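Local coordinates for protein beta-n-acetylhexosaminidase (Streptococcus pneumoniae, PDB 4AZI) that hydrolyses terminal beta-linked N-acetylhexosamine residues from glycans, as a family 20 glycoside hydrolase catalytic module with a TIM-barrel fold, at residues G277-Y281 and Y292-A297; I13-R19 and M325-D331; T301-N307 and H352-F357; R29-K33 and Y337-F343. The protein carries 2 engineered substitutions. All coordinates share one frame; numbering follows the deposited sequence.

Contact 1 of 4, residues G277-Y281 and Y292-A297. Engineered in segment 292-297: Tyr292 (natural residue Gly). With OAN (O-(2-acetamido-2-deoxy D-glucopyranosylidene) amino-N-phenylcarbamate), chain C.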
# COMPACT_ATOMS: atom_id res chain seq x y z
N GLY A 277 2.45 -8.65 -9.68
CA GLY A 277 3.71 -8.12 -10.21
C GLY A 277 3.62 -7.72 -11.68
O GLY A 277 4.38 -6.89 -12.16
N ASP A 278 2.66 -8.31 -12.39
CA ASP A 278 2.40 -7.96 -13.79
C ASP A 278 2.13 -6.46 -13.97
O ASP A 278 2.42 -5.89 -15.01
CB ASP A 278 1.20 -8.77 -14.31
CG ASP A 278 1.54 -10.21 -14.62
OD1 ASP A 278 2.73 -10.59 -14.51
OD2 ASP A 278 0.62 -10.98 -14.98
N TRP A 279 1.57 -5.84 -12.93
CA TRP A 279 1.21 -4.42 -12.99
C TRP A 279 2.21 -3.47 -12.35
O TRP A 279 1.90 -2.29 -12.14
CB TRP A 279 -0.20 -4.21 -12.41
CG TRP A 279 -1.26 -5.10 -13.04
CD1 TRP A 279 -1.44 -5.38 -14.39
CD2 TRP A 279 -2.33 -5.84 -12.35
NE1 TRP A 279 -2.50 -6.24 -14.58
CE2 TRP A 279 -3.08 -6.55 -13.40
CE3 TRP A 279 -2.72 -6.00 -11.02
CZ2 TRP A 279 -4.17 -7.37 -13.11
CZ3 TRP A 279 -3.82 -6.83 -10.74
CH2 TRP A 279 -4.53 -7.48 -11.76
N TYR A 280 3.42 -3.96 -12.05
CA TYR A 280 4.47 -3.14 -11.41
C TYR A 280 5.10 -2.16 -12.41
O TYR A 280 5.35 -2.52 -13.56
CB TYR A 280 5.57 -4.03 -10.84
CG TYR A 280 5.31 -4.65 -9.47
CD1 TYR A 280 4.05 -4.60 -8.88
CD2 TYR A 280 6.34 -5.30 -8.78
CE1 TYR A 280 3.81 -5.18 -7.63
CE2 TYR A 280 6.11 -5.88 -7.54
CZ TYR A 280 4.85 -5.80 -6.96
OH TYR A 280 4.63 -6.37 -5.72
N TYR A 281 5.38 -0.93 -11.96
CA TYR A 281 6.21 0.02 -12.72
C TYR A 281 7.21 0.72 -11.81
O TYR A 281 6.82 1.29 -10.79
CB TYR A 281 5.37 1.07 -13.45
CG TYR A 281 6.23 2.16 -14.09
CD1 TYR A 281 7.22 1.84 -15.02
CD2 TYR A 281 6.05 3.51 -13.76
CE1 TYR A 281 8.02 2.83 -15.60
CE2 TYR A 281 6.84 4.51 -14.33
CZ TYR A 281 7.82 4.16 -15.26
OH TYR A 281 8.61 5.13 -15.84
N TYR A 292 9.61 -4.75 -14.97
CA TYR A 292 8.76 -3.67 -14.46
C TYR A 292 8.97 -2.33 -15.16
O TYR A 292 8.93 -1.27 -14.53
CB TYR A 292 8.91 -3.55 -12.93
CG TYR A 292 8.86 -4.87 -12.19
CD1 TYR A 292 7.89 -5.83 -12.48
CD2 TYR A 292 9.76 -5.15 -11.16
CE1 TYR A 292 7.83 -7.03 -11.79
CE2 TYR A 292 9.71 -6.36 -10.46
CZ TYR A 292 8.74 -7.29 -10.78
OH TYR A 292 8.68 -8.48 -10.09
N PHE A 293 9.21 -2.38 -16.47
CA PHE A 293 9.29 -1.16 -17.28
C PHE A 293 7.89 -0.78 -17.75
O PHE A 293 6.97 -1.60 -17.70
CB PHE A 293 10.30 -1.30 -18.43
CG PHE A 293 10.04 -2.46 -19.37
CD1 PHE A 293 10.49 -3.74 -19.06
CD2 PHE A 293 9.38 -2.25 -20.58
CE1 PHE A 293 10.25 -4.80 -19.93
CE2 PHE A 293 9.14 -3.31 -21.44
CZ PHE A 293 9.58 -4.58 -21.12
N LEU A 294 7.72 0.47 -18.20
CA LEU A 294 6.39 1.04 -18.44
C LEU A 294 5.55 0.34 -19.51
O LEU A 294 4.39 -0.01 -19.27
CB LEU A 294 6.49 2.54 -18.75
CG LEU A 294 5.16 3.30 -18.80
CD1 LEU A 294 4.38 3.15 -17.50
CD2 LEU A 294 5.41 4.76 -19.14
N LYS A 295 6.14 0.14 -20.68
CA LYS A 295 5.42 -0.43 -21.82
C LYS A 295 4.74 -1.78 -21.50
O LYS A 295 3.58 -2.01 -21.84
CB LYS A 295 6.38 -0.57 -23.00
CG LYS A 295 5.74 -0.78 -24.36
CD LYS A 295 6.70 -0.36 -25.48
CE LYS A 295 8.13 -0.86 -25.28
NZ LYS A 295 8.25 -2.34 -25.13
N LYS A 296 5.48 -2.65 -20.82
CA LYS A 296 4.97 -3.96 -20.42
C LYS A 296 3.88 -3.87 -19.34
O LYS A 296 2.88 -4.60 -19.39
CB LYS A 296 6.13 -4.84 -19.95
CG LYS A 296 5.74 -6.21 -19.41
CD LYS A 296 5.24 -7.14 -20.51
CE LYS A 296 6.38 -7.77 -21.29
NZ LYS A 296 5.86 -8.77 -22.27
N ALA A 297 4.08 -2.98 -18.37
CA ALA A 297 3.08 -2.72 -17.33
C ALA A 297 1.75 -2.31 -17.97
O ALA A 297 0.69 -2.84 -17.62
CB ALA A 297 3.56 -1.64 -16.36
CAH OAN C . 6.49 -6.71 -2.40
CAG OAN C . 7.39 -6.14 -3.50
OAN OAN C . 6.95 -5.93 -4.62
NAI OAN C . 8.66 -5.92 -3.14
CAB OAN C . 9.71 -5.37 -4.03
CAC OAN C . 9.61 -3.84 -4.05
OAJ OAN C . 10.29 -3.31 -2.91
CAD OAN C . 10.22 -3.27 -5.32
OAK OAN C . 10.11 -1.86 -5.25
CAE OAN C . 9.43 -3.78 -6.54
CAF OAN C . 9.97 -3.32 -7.89
OAM OAN C . 11.27 -3.86 -8.13
OAL OAN C . 9.33 -5.23 -6.57
CAA OAN C . 9.63 -5.96 -5.46
NAY OAN C . 9.85 -7.24 -5.64
OAQ OAN C . 9.78 -7.69 -6.92
CAP OAN C . 10.60 -8.75 -7.20
OAR OAN C . 10.56 -9.27 -8.31
NAO OAN C . 11.43 -9.14 -6.22
CAS OAN C . 12.28 -10.17 -6.29
CAT OAN C . 12.25 -11.12 -5.27
CAU OAN C . 13.11 -12.22 -5.29
CAV OAN C . 14.02 -12.37 -6.34
CAW OAN C . 14.06 -11.42 -7.37
CAX OAN C . 13.20 -10.32 -7.35
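Tyr280 and Tyr292 lie side by side and point the same way, the edge of the Tyr280 ring turned to the face of Tyr292 in a T-shaped pair with planes 60° apart and centroids separated by 5.0 Å. Packing is close at the root of the pair, where Tyr280 CB comes to 3.4 Å from Tyr292 CD1. Tyr292 is an engineered residue, glycine in the natural sequence, so this pairing belongs to the variant. Behind it the fit stays tight: Ala297, a small residue on the first turn of helix 294-303, lets its CB sit 3.4 Å from Tyr280 O. Tyr281 CG is anti to its backbone N (chi1 173°), which carries the ring over to Leu294; CD1 of the leucine lies over the ring face, 3.9 Å from its centroid, in a CH-pi contact. The Tyr281 hydroxyl, beyond this apolar patch, bonds to Glu341. The helix start is looser: Phe293, at its N-cap position, turns away from strand 271-282, and Lys295 and Lys296 lie exposed. Tyrosine suits position 280, where the ring packs and the hydroxyl faces the pocket. Tyr280 OH donates to the acetamido oxygen OAN of the inhibitor at 2.6 Å, and Tyr292 OH donates to its carbamate oxygen OAR at 2.7 Å. The chemistry implies that Tyr280 would probably hold a substrate's acetamido group too, whereas the introduced Tyr292 holds the carbamate.

Contact 2 of 4, residues I13-R19 and M325-D331. With OAN (O-(2-acetamido-2-deoxy D-glucopyranosylidene) amino-N-phenylcarbamate), chain C.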
# COMPACT_ATOMS: atom_id res chain seq x y z
N ILE A 13 -4.41 1.98 -6.22
CA ILE A 13 -3.14 2.44 -6.77
C ILE A 13 -2.13 2.56 -5.62
O ILE A 13 -2.41 3.20 -4.60
CB ILE A 13 -3.29 3.78 -7.59
CG1 ILE A 13 -1.94 4.28 -8.12
CG2 ILE A 13 -4.03 4.85 -6.80
CD1 ILE A 13 -1.25 3.33 -9.08
N SER A 14 -1.00 1.88 -5.76
CA SER A 14 0.06 1.93 -4.74
C SER A 14 1.17 2.87 -5.17
O SER A 14 1.58 2.85 -6.33
CB SER A 14 0.62 0.53 -4.45
OG SER A 14 1.67 0.58 -3.49
N ILE A 15 1.65 3.70 -4.24
CA ILE A 15 2.72 4.67 -4.48
C ILE A 15 3.83 4.50 -3.43
O ILE A 15 3.60 4.65 -2.22
CB ILE A 15 2.19 6.13 -4.45
CG1 ILE A 15 1.15 6.41 -5.56
CG2 ILE A 15 3.33 7.14 -4.46
CD1 ILE A 15 1.65 6.34 -7.00
N ASP A 16 5.03 4.18 -3.90
CA ASP A 16 6.22 4.01 -3.06
C ASP A 16 6.76 5.38 -2.62
O ASP A 16 7.72 5.90 -3.19
CB ASP A 16 7.28 3.19 -3.84
CG ASP A 16 8.52 2.82 -3.01
OD1 ASP A 16 8.58 3.09 -1.79
OD2 ASP A 16 9.45 2.24 -3.61
N ALA A 17 6.12 5.96 -1.61
CA ALA A 17 6.59 7.22 -1.02
C ALA A 17 7.51 6.94 0.17
O ALA A 17 7.71 7.79 1.03
CB ALA A 17 5.42 8.10 -0.61
N GLY A 18 8.03 5.72 0.21
CA GLY A 18 9.00 5.32 1.22
C GLY A 18 10.41 5.58 0.73
O GLY A 18 11.19 6.24 1.41
N ARG A 19 10.73 5.06 -0.45
CA ARG A 19 12.06 5.28 -1.01
C ARG A 19 12.21 6.72 -1.50
O ARG A 19 13.30 7.30 -1.43
CB ARG A 19 12.32 4.31 -2.17
CG ARG A 19 12.44 2.86 -1.77
CD ARG A 19 12.87 2.04 -2.98
NE ARG A 19 13.07 0.62 -2.67
CZ ARG A 19 12.18 -0.34 -2.91
NH1 ARG A 19 10.99 -0.05 -3.43
NH2 ARG A 19 12.48 -1.61 -2.62
N MET A 325 -4.66 -4.29 -6.89
CA MET A 325 -3.79 -3.14 -6.68
C MET A 325 -2.71 -3.06 -7.77
O MET A 325 -2.02 -4.03 -8.03
CB MET A 325 -3.15 -3.23 -5.29
CG MET A 325 -2.18 -2.11 -4.96
SD MET A 325 -2.05 -1.84 -3.18
CE MET A 325 -1.08 -3.25 -2.67
N LEU A 326 -2.60 -1.90 -8.40
CA LEU A 326 -1.52 -1.61 -9.34
C LEU A 326 -0.45 -0.78 -8.61
O LEU A 326 -0.79 0.14 -7.85
CB LEU A 326 -2.06 -0.88 -10.58
CG LEU A 326 -1.08 -0.52 -11.70
CD1 LEU A 326 -1.71 -0.78 -13.06
CD2 LEU A 326 -0.63 0.93 -11.58
N SER A 327 0.82 -1.10 -8.84
CA SER A 327 1.89 -0.62 -7.97
C SER A 327 3.00 0.16 -8.66
O SER A 327 3.59 -0.31 -9.64
CB SER A 327 2.51 -1.77 -7.19
OG SER A 327 1.52 -2.61 -6.60
N ILE A 328 3.28 1.35 -8.12
CA ILE A 328 4.32 2.25 -8.62
C ILE A 328 5.49 2.24 -7.63
O ILE A 328 5.33 2.66 -6.48
CB ILE A 328 3.80 3.70 -8.79
CG1 ILE A 328 2.50 3.74 -9.62
CG2 ILE A 328 4.87 4.59 -9.43
CD1 ILE A 328 2.54 3.02 -10.96
N TRP A 329 6.64 1.75 -8.06
CA TRP A 329 7.79 1.61 -7.15
C TRP A 329 8.90 2.58 -7.43
O TRP A 329 9.04 3.08 -8.55
CB TRP A 329 8.31 0.18 -7.14
CG TRP A 329 7.29 -0.87 -6.74
CD1 TRP A 329 6.54 -1.68 -7.59
CD2 TRP A 329 6.89 -1.27 -5.38
NE1 TRP A 329 5.73 -2.53 -6.87
CE2 TRP A 329 5.89 -2.33 -5.54
CE3 TRP A 329 7.24 -0.86 -4.09
CZ2 TRP A 329 5.28 -2.95 -4.45
CZ3 TRP A 329 6.62 -1.50 -3.00
CH2 TRP A 329 5.67 -2.52 -3.17
N ALA A 330 9.72 2.85 -6.42
CA ALA A 330 10.79 3.83 -6.54
C ALA A 330 12.20 3.28 -6.33
O ALA A 330 13.06 3.99 -5.78
CB ALA A 330 10.52 5.00 -5.60
N ASP A 331 12.46 2.05 -6.78
CA ASP A 331 13.76 1.37 -6.59
C ASP A 331 15.00 2.25 -6.80
O ASP A 331 15.97 2.17 -6.05
CB ASP A 331 13.86 0.13 -7.48
CG ASP A 331 12.80 -0.92 -7.15
OD1 ASP A 331 11.64 -0.55 -6.86
OD2 ASP A 331 13.13 -2.13 -7.19
CAH OAN C . 6.49 -6.71 -2.40
CAG OAN C . 7.39 -6.14 -3.50
OAN OAN C . 6.95 -5.93 -4.62
NAI OAN C . 8.66 -5.92 -3.14
CAB OAN C . 9.71 -5.37 -4.03
CAC OAN C . 9.61 -3.84 -4.05
OAJ OAN C . 10.29 -3.31 -2.91
CAD OAN C . 10.22 -3.27 -5.32
OAK OAN C . 10.11 -1.86 -5.25
CAE OAN C . 9.43 -3.78 -6.54
CAF OAN C . 9.97 -3.32 -7.89
OAM OAN C . 11.27 -3.86 -8.13
OAL OAN C . 9.33 -5.23 -6.57
CAA OAN C . 9.63 -5.96 -5.46
NAY OAN C . 9.85 -7.24 -5.64
OAQ OAN C . 9.78 -7.69 -6.92
CAP OAN C . 10.60 -8.75 -7.20
OAR OAN C . 10.56 -9.27 -8.31
NAO OAN C . 11.43 -9.14 -6.22
CAS OAN C . 12.28 -10.17 -6.29
CAT OAN C . 12.25 -11.12 -5.27
CAU OAN C . 13.11 -12.22 -5.29
CAV OAN C . 14.02 -12.37 -6.34
CAW OAN C . 14.06 -11.42 -7.37
CAX OAN C . 13.20 -10.32 -7.35
O HOH W 1 4.02 0.56 -4.78
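Asp16 OD2 is gripped by two donors from opposite faces of the carboxylate plane: Ala330 N on the anti side at 2.9 Å, and Arg19 NH1 on the syn side at 2.8 Å, the latter a salt bridge. Asp16 OD1 accepts from Arg19 N in an Asx motif, fixing the turn. Arginine suits this place because its flat guanidinium offers N-H groups in several directions: NE pairs with Asp49, and NH2 donates to inhibitor hydroxyl OAJ at 2.8 Å. Asp331 OD1 lies over one guanidinium face and meets Arg19 as a charge only. Asp331 CG stands anti to the carbonyl carbon (chi1 -62°), which brings OD1 to hydroxyl OAK at 2.6 Å and OD2 to OAM at 2.7 Å. Trp329 lays one ring face beneath the sugar; a water over the other links Ser14 OG, also bonded to His43, to Ile328 O. Below the pocket the strands run parallel, Ser14 N donating to Leu326 O at 2.7 Å. Ile13, Ile15, Leu326 and Ile328 turn to the helix-covered face, where Ile13 CD1 meets Leu326 CD2 at 3.5 Å. First strand joined to eighth, with ligand-binding residues at and just beyond their C-terminal ends, is the closure of a TIM barrel.

Contact 3 of 4, residues T301-N307 and H352-F357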
# COMPACT_ATOMS: atom_id res chain seq x y z
N THR A 301 -1.97 -4.49 -18.01
CA THR A 301 -3.26 -4.02 -17.49
C THR A 301 -4.43 -4.57 -18.31
O THR A 301 -5.54 -4.68 -17.80
CB THR A 301 -3.38 -2.48 -17.43
OG1 THR A 301 -3.29 -1.92 -18.75
CG2 THR A 301 -2.33 -1.88 -16.52
N GLY A 302 -4.16 -4.90 -19.57
CA GLY A 302 -5.13 -5.57 -20.43
C GLY A 302 -4.96 -7.08 -20.46
O GLY A 302 -5.95 -7.81 -20.39
N LYS A 303 -3.71 -7.53 -20.53
CA LYS A 303 -3.38 -8.94 -20.74
C LYS A 303 -3.62 -9.85 -19.54
O LYS A 303 -4.04 -10.99 -19.69
CB LYS A 303 -1.91 -9.07 -21.19
CG LYS A 303 -1.64 -10.16 -22.21
CD LYS A 303 -0.43 -9.80 -23.05
CE LYS A 303 -0.41 -10.58 -24.36
N THR A 304 -3.33 -9.35 -18.34
CA THR A 304 -3.58 -10.10 -17.11
C THR A 304 -4.98 -9.76 -16.61
O THR A 304 -5.29 -8.59 -16.44
CB THR A 304 -2.56 -9.73 -16.01
OG1 THR A 304 -1.24 -9.90 -16.53
CG2 THR A 304 -2.75 -10.60 -14.77
N PRO A 305 -5.84 -10.79 -16.36
CA PRO A 305 -7.18 -10.46 -15.86
C PRO A 305 -7.17 -9.83 -14.46
O PRO A 305 -6.26 -10.07 -13.65
CB PRO A 305 -7.89 -11.82 -15.86
CG PRO A 305 -7.18 -12.61 -16.92
CD PRO A 305 -5.74 -12.20 -16.79
N PHE A 306 -8.18 -9.00 -14.20
CA PHE A 306 -8.32 -8.24 -12.95
C PHE A 306 -8.28 -9.16 -11.75
O PHE A 306 -7.68 -8.83 -10.72
CB PHE A 306 -9.65 -7.46 -12.97
CG PHE A 306 -9.92 -6.65 -11.73
CD1 PHE A 306 -9.46 -5.35 -11.62
CD2 PHE A 306 -10.67 -7.18 -10.68
CE1 PHE A 306 -9.73 -4.59 -10.48
CE2 PHE A 306 -10.93 -6.43 -9.54
CZ PHE A 306 -10.47 -5.13 -9.44
N ASN A 307 -8.92 -10.31 -11.88
CA ASN A 307 -8.99 -11.28 -10.79
C ASN A 307 -7.84 -12.30 -10.79
O ASN A 307 -7.80 -13.17 -9.91
CB ASN A 307 -10.35 -12.01 -10.81
CG ASN A 307 -11.49 -11.14 -10.31
OD1 ASN A 307 -11.31 -10.28 -9.45
ND2 ASN A 307 -12.69 -11.39 -10.84
N HIS A 352 -9.46 -1.04 -19.15
CA HIS A 352 -9.56 -2.47 -19.43
C HIS A 352 -10.53 -3.17 -18.52
O HIS A 352 -10.91 -4.31 -18.78
CB HIS A 352 -8.19 -3.13 -19.35
CG HIS A 352 -7.33 -2.90 -20.57
ND1 HIS A 352 -7.72 -3.26 -21.82
CD2 HIS A 352 -6.06 -2.34 -20.71
CE1 HIS A 352 -6.76 -2.94 -22.70
NE2 HIS A 352 -5.74 -2.38 -22.02
N ASN A 353 -10.94 -2.51 -17.44
CA ASN A 353 -11.80 -3.13 -16.42
C ASN A 353 -12.98 -2.24 -16.01
O ASN A 353 -13.21 -2.02 -14.81
CB ASN A 353 -10.97 -3.48 -15.19
CG ASN A 353 -10.00 -4.61 -15.44
OD1 ASN A 353 -10.40 -5.76 -15.57
ND2 ASN A 353 -8.71 -4.29 -15.47
N LYS A 354 -13.73 -1.75 -17.00
CA LYS A 354 -14.78 -0.75 -16.77
C LYS A 354 -15.92 -1.21 -15.86
O LYS A 354 -16.56 -0.39 -15.21
CB LYS A 354 -15.33 -0.23 -18.09
CG LYS A 354 -14.38 0.69 -18.85
CD LYS A 354 -15.05 1.22 -20.11
CE LYS A 354 -14.12 2.12 -20.90
NZ LYS A 354 -13.14 1.32 -21.70
N ASP A 355 -16.17 -2.52 -15.81
CA ASP A 355 -17.15 -3.13 -14.91
C ASP A 355 -16.78 -2.99 -13.43
O ASP A 355 -17.66 -2.97 -12.57
CB ASP A 355 -17.36 -4.61 -15.25
CG ASP A 355 -16.09 -5.30 -15.73
OD1 ASP A 355 -15.23 -4.64 -16.36
OD2 ASP A 355 -15.96 -6.52 -15.50
N TYR A 356 -15.48 -2.91 -13.14
CA TYR A 356 -15.00 -2.84 -11.76
C TYR A 356 -14.82 -1.42 -11.25
O TYR A 356 -14.97 -1.17 -10.05
CB TYR A 356 -13.70 -3.63 -11.61
CG TYR A 356 -13.91 -5.13 -11.67
CD1 TYR A 356 -14.27 -5.85 -10.54
CD2 TYR A 356 -13.75 -5.82 -12.87
CE1 TYR A 356 -14.47 -7.21 -10.60
CE2 TYR A 356 -13.94 -7.19 -12.94
CZ TYR A 356 -14.30 -7.87 -11.80
OH TYR A 356 -14.50 -9.22 -11.88
N PHE A 357 -14.51 -0.50 -12.15
CA PHE A 357 -14.23 0.88 -11.78
C PHE A 357 -15.46 1.77 -11.83
O PHE A 357 -16.30 1.62 -12.73
CB PHE A 357 -13.12 1.44 -12.67
CG PHE A 357 -11.76 0.88 -12.36
CD1 PHE A 357 -11.42 -0.42 -12.73
CD2 PHE A 357 -10.82 1.64 -11.66
CE1 PHE A 357 -10.17 -0.95 -12.43
CE2 PHE A 357 -9.57 1.12 -11.36
CZ PHE A 357 -9.24 -0.18 -11.74
O HOH W 2 -6.88 -6.31 -16.35
O HOH W 3 -10.08 -8.22 -16.53
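The end of helix 294-303 and the loop after helix 339-352 meet on the outside of the TIM barrel, Gly302 and His352 being nearest with CA atoms 5.5 Å apart. Thr304 is the first residue to leave the helix, and the chain then turns through Pro305 to Phe306; in the other segment, residues 354-356 have helical backbone angles, with Tyr356 N donating to Asn353 O. The side chains of the two segments meet through a face-to-face stack of Phe306 on Tyr356, centroids 4.1 Å apart and planes at 18°. Phe306 CG stands anti to its backbone N (chi1 179°), which sends the ring across to the tyrosine, and CE1 also approaches Phe357. Two large apolar faces suit this buried place, while the tyrosine keeps a polar tip for the neighbourhood of Asn307, whose OD1 bonds to Lys9. Asn353 works with both ends of its amide through water. One water donates to Thr301 O and Thr304 O and accepts from Asn353 ND2 at 2.9 Å; the second accepts from Phe306 N and donates to Asn353 OD1 at 2.7 Å. Carbonyls left at a helix end thereby find donors, and ND2 also bonds to Phe349 O. At the exposed margin Gly302, having no side chain, lets the imidazole lie directly against the backbone: Gly302 CA is 3.4 Å from the centroid of the His352 ring, over its face, a CH-pi contact.

Contact 4 of 4, residues R29-K33 and Y337-F343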
# COMPACT_ATOMS: atom_id res chain seq x y z
N ARG A 29 -3.07 15.05 -6.21
CA ARG A 29 -3.29 14.84 -7.65
C ARG A 29 -3.51 13.37 -8.02
O ARG A 29 -4.34 13.05 -8.88
CB ARG A 29 -2.12 15.39 -8.46
CG ARG A 29 -2.10 16.90 -8.56
CD ARG A 29 -1.70 17.31 -9.96
NE ARG A 29 -2.82 17.15 -10.90
CZ ARG A 29 -2.73 17.22 -12.22
NH1 ARG A 29 -1.56 17.46 -12.81
NH2 ARG A 29 -3.81 17.06 -12.97
N ILE A 30 -2.75 12.48 -7.39
CA ILE A 30 -2.96 11.03 -7.51
C ILE A 30 -4.37 10.63 -7.03
O ILE A 30 -5.07 9.88 -7.72
CB ILE A 30 -1.86 10.23 -6.76
CG1 ILE A 30 -0.52 10.35 -7.50
CG2 ILE A 30 -2.27 8.77 -6.57
CD1 ILE A 30 0.69 9.96 -6.68
N VAL A 31 -4.77 11.14 -5.86
CA VAL A 31 -6.12 10.96 -5.31
C VAL A 31 -7.19 11.40 -6.32
O VAL A 31 -8.15 10.67 -6.59
CB VAL A 31 -6.30 11.74 -3.98
CG1 VAL A 31 -7.77 11.92 -3.63
CG2 VAL A 31 -5.56 11.04 -2.84
N ASP A 32 -7.00 12.60 -6.88
CA ASP A 32 -7.85 13.18 -7.94
C ASP A 32 -7.99 12.26 -9.14
O ASP A 32 -9.10 12.00 -9.61
CB ASP A 32 -7.25 14.50 -8.44
CG ASP A 32 -7.40 15.63 -7.44
OD1 ASP A 32 -8.13 15.47 -6.45
OD2 ASP A 32 -6.79 16.70 -7.68
N LYS A 33 -6.85 11.80 -9.65
CA LYS A 33 -6.83 10.90 -10.80
C LYS A 33 -7.47 9.57 -10.48
O LYS A 33 -8.15 9.00 -11.32
CB LYS A 33 -5.40 10.69 -11.31
CG LYS A 33 -5.32 10.12 -12.71
CD LYS A 33 -5.91 11.08 -13.73
CE LYS A 33 -5.92 10.49 -15.13
NZ LYS A 33 -6.56 11.42 -16.11
N TYR A 337 9.98 11.46 -11.07
CA TYR A 337 8.58 11.07 -11.07
C TYR A 337 7.85 11.85 -12.15
O TYR A 337 7.77 13.08 -12.09
CB TYR A 337 7.93 11.28 -9.69
CG TYR A 337 6.41 11.23 -9.71
CD1 TYR A 337 5.73 10.06 -10.05
CD2 TYR A 337 5.65 12.36 -9.40
CE1 TYR A 337 4.34 10.01 -10.07
CE2 TYR A 337 4.26 12.32 -9.43
CZ TYR A 337 3.62 11.15 -9.76
OH TYR A 337 2.24 11.09 -9.80
N LYS A 338 7.36 11.13 -13.15
CA LYS A 338 6.57 11.72 -14.22
C LYS A 338 5.11 11.32 -14.06
O LYS A 338 4.70 10.23 -14.46
CB LYS A 338 7.11 11.32 -15.59
CG LYS A 338 8.37 12.08 -16.00
CD LYS A 338 8.92 11.52 -17.30
CE LYS A 338 10.41 11.79 -17.43
NZ LYS A 338 11.05 10.78 -18.31
N GLU A 339 4.36 12.22 -13.45
CA GLU A 339 2.94 12.06 -13.19
C GLU A 339 2.16 11.43 -14.35
O GLU A 339 1.37 10.51 -14.15
CB GLU A 339 2.37 13.43 -12.81
CG GLU A 339 0.87 13.55 -12.83
CD GLU A 339 0.41 14.90 -12.32
OE1 GLU A 339 0.46 15.12 -11.10
OE2 GLU A 339 0.03 15.74 -13.16
N GLU A 340 2.42 11.93 -15.56
CA GLU A 340 1.75 11.47 -16.78
C GLU A 340 1.95 9.98 -17.10
O GLU A 340 1.06 9.34 -17.66
CB GLU A 340 2.15 12.35 -17.98
CG GLU A 340 3.61 12.26 -18.43
CD GLU A 340 4.56 13.20 -17.70
OE1 GLU A 340 4.14 13.98 -16.80
OE2 GLU A 340 5.77 13.17 -18.04
N GLU A 341 3.11 9.43 -16.76
CA GLU A 341 3.35 8.00 -16.92
C GLU A 341 2.42 7.21 -16.00
O GLU A 341 1.77 6.26 -16.43
CB GLU A 341 4.80 7.65 -16.59
CG GLU A 341 5.83 8.13 -17.60
CD GLU A 341 7.24 7.76 -17.19
OE1 GLU A 341 7.49 7.56 -15.99
OE2 GLU A 341 8.11 7.66 -18.08
N ILE A 342 2.35 7.63 -14.74
CA ILE A 342 1.53 6.98 -13.72
C ILE A 342 0.05 7.08 -14.08
O ILE A 342 -0.71 6.13 -13.89
CB ILE A 342 1.82 7.55 -12.31
CG1 ILE A 342 3.11 6.95 -11.74
CG2 ILE A 342 0.68 7.26 -11.34
CD1 ILE A 342 4.38 7.35 -12.47
N PHE A 343 -0.34 8.23 -14.62
CA PHE A 343 -1.72 8.49 -15.03
C PHE A 343 -2.11 7.62 -16.22
O PHE A 343 -3.22 7.07 -16.25
CB PHE A 343 -1.93 9.98 -15.34
CG PHE A 343 -2.04 10.86 -14.11
CD1 PHE A 343 -1.73 10.37 -12.84
CD2 PHE A 343 -2.44 12.19 -14.24
CE1 PHE A 343 -1.83 11.18 -11.72
CE2 PHE A 343 -2.55 13.01 -13.12
CZ PHE A 343 -2.24 12.50 -11.86
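Two outer helices of the TIM barrel, the one following the first strand and the one following the eighth, meet here, their short segments 29-33 and 339-343 inclined at 27° with axes 11.3 Å apart. That spacing is bridged by long side chains. Lys33 lays its aliphatic stem across one face of Phe343, CG standing 3.6 Å from the ring centroid in a CH-pi contact. The bend at chi2 (64°) brings Lys33 CD toward Phe343 CD2. Lysine fits a half-exposed site of this kind, its methylenes packing while the amine extends beyond. Glu339 CG lies against the opposite face of Phe343, toward its rim, so the ring is held between two aliphatic stems, and Phe343 CZ also touches Arg29 O at 3.7 Å. Outermost, the Arg29 guanidinium and Glu339 carboxylate are paired in charge, though their close approach in the model is doubtful. Nearer the barrel, Ile30 CD1 approaches Tyr337 OH at 3.7 Å. Ile30 and Ile342 then turn inward onto Ile15 and Ile328 of strands 10-16 and 321-329, Val31 packs on helix 94-106, and Tyr337 meets Phe22 edge-to-face.

How the contacts relate
Contact 2 forms the buried centre, joining the first and last barrel strands; contact 1, partly buried, sits on the neighbouring strand 271-282, bonded to it through Tyr281 with Ser327 and Trp329. Both reach the inhibitor, so they mix pocket hydrogen bonds with apolar packing. Contact 3 is also largely buried although it lies outside the barrel; it shares helix 294-303 with contact 1, the two tied by Asp278 and Thr304, and relies on stacked rings and bridging waters. Contact 4 is the surface one and uses charged side chains with apolar stems, while its helix 339-352 packs against the elements of both contacts 1 and 2. Contacts 3 and 4 do not touch.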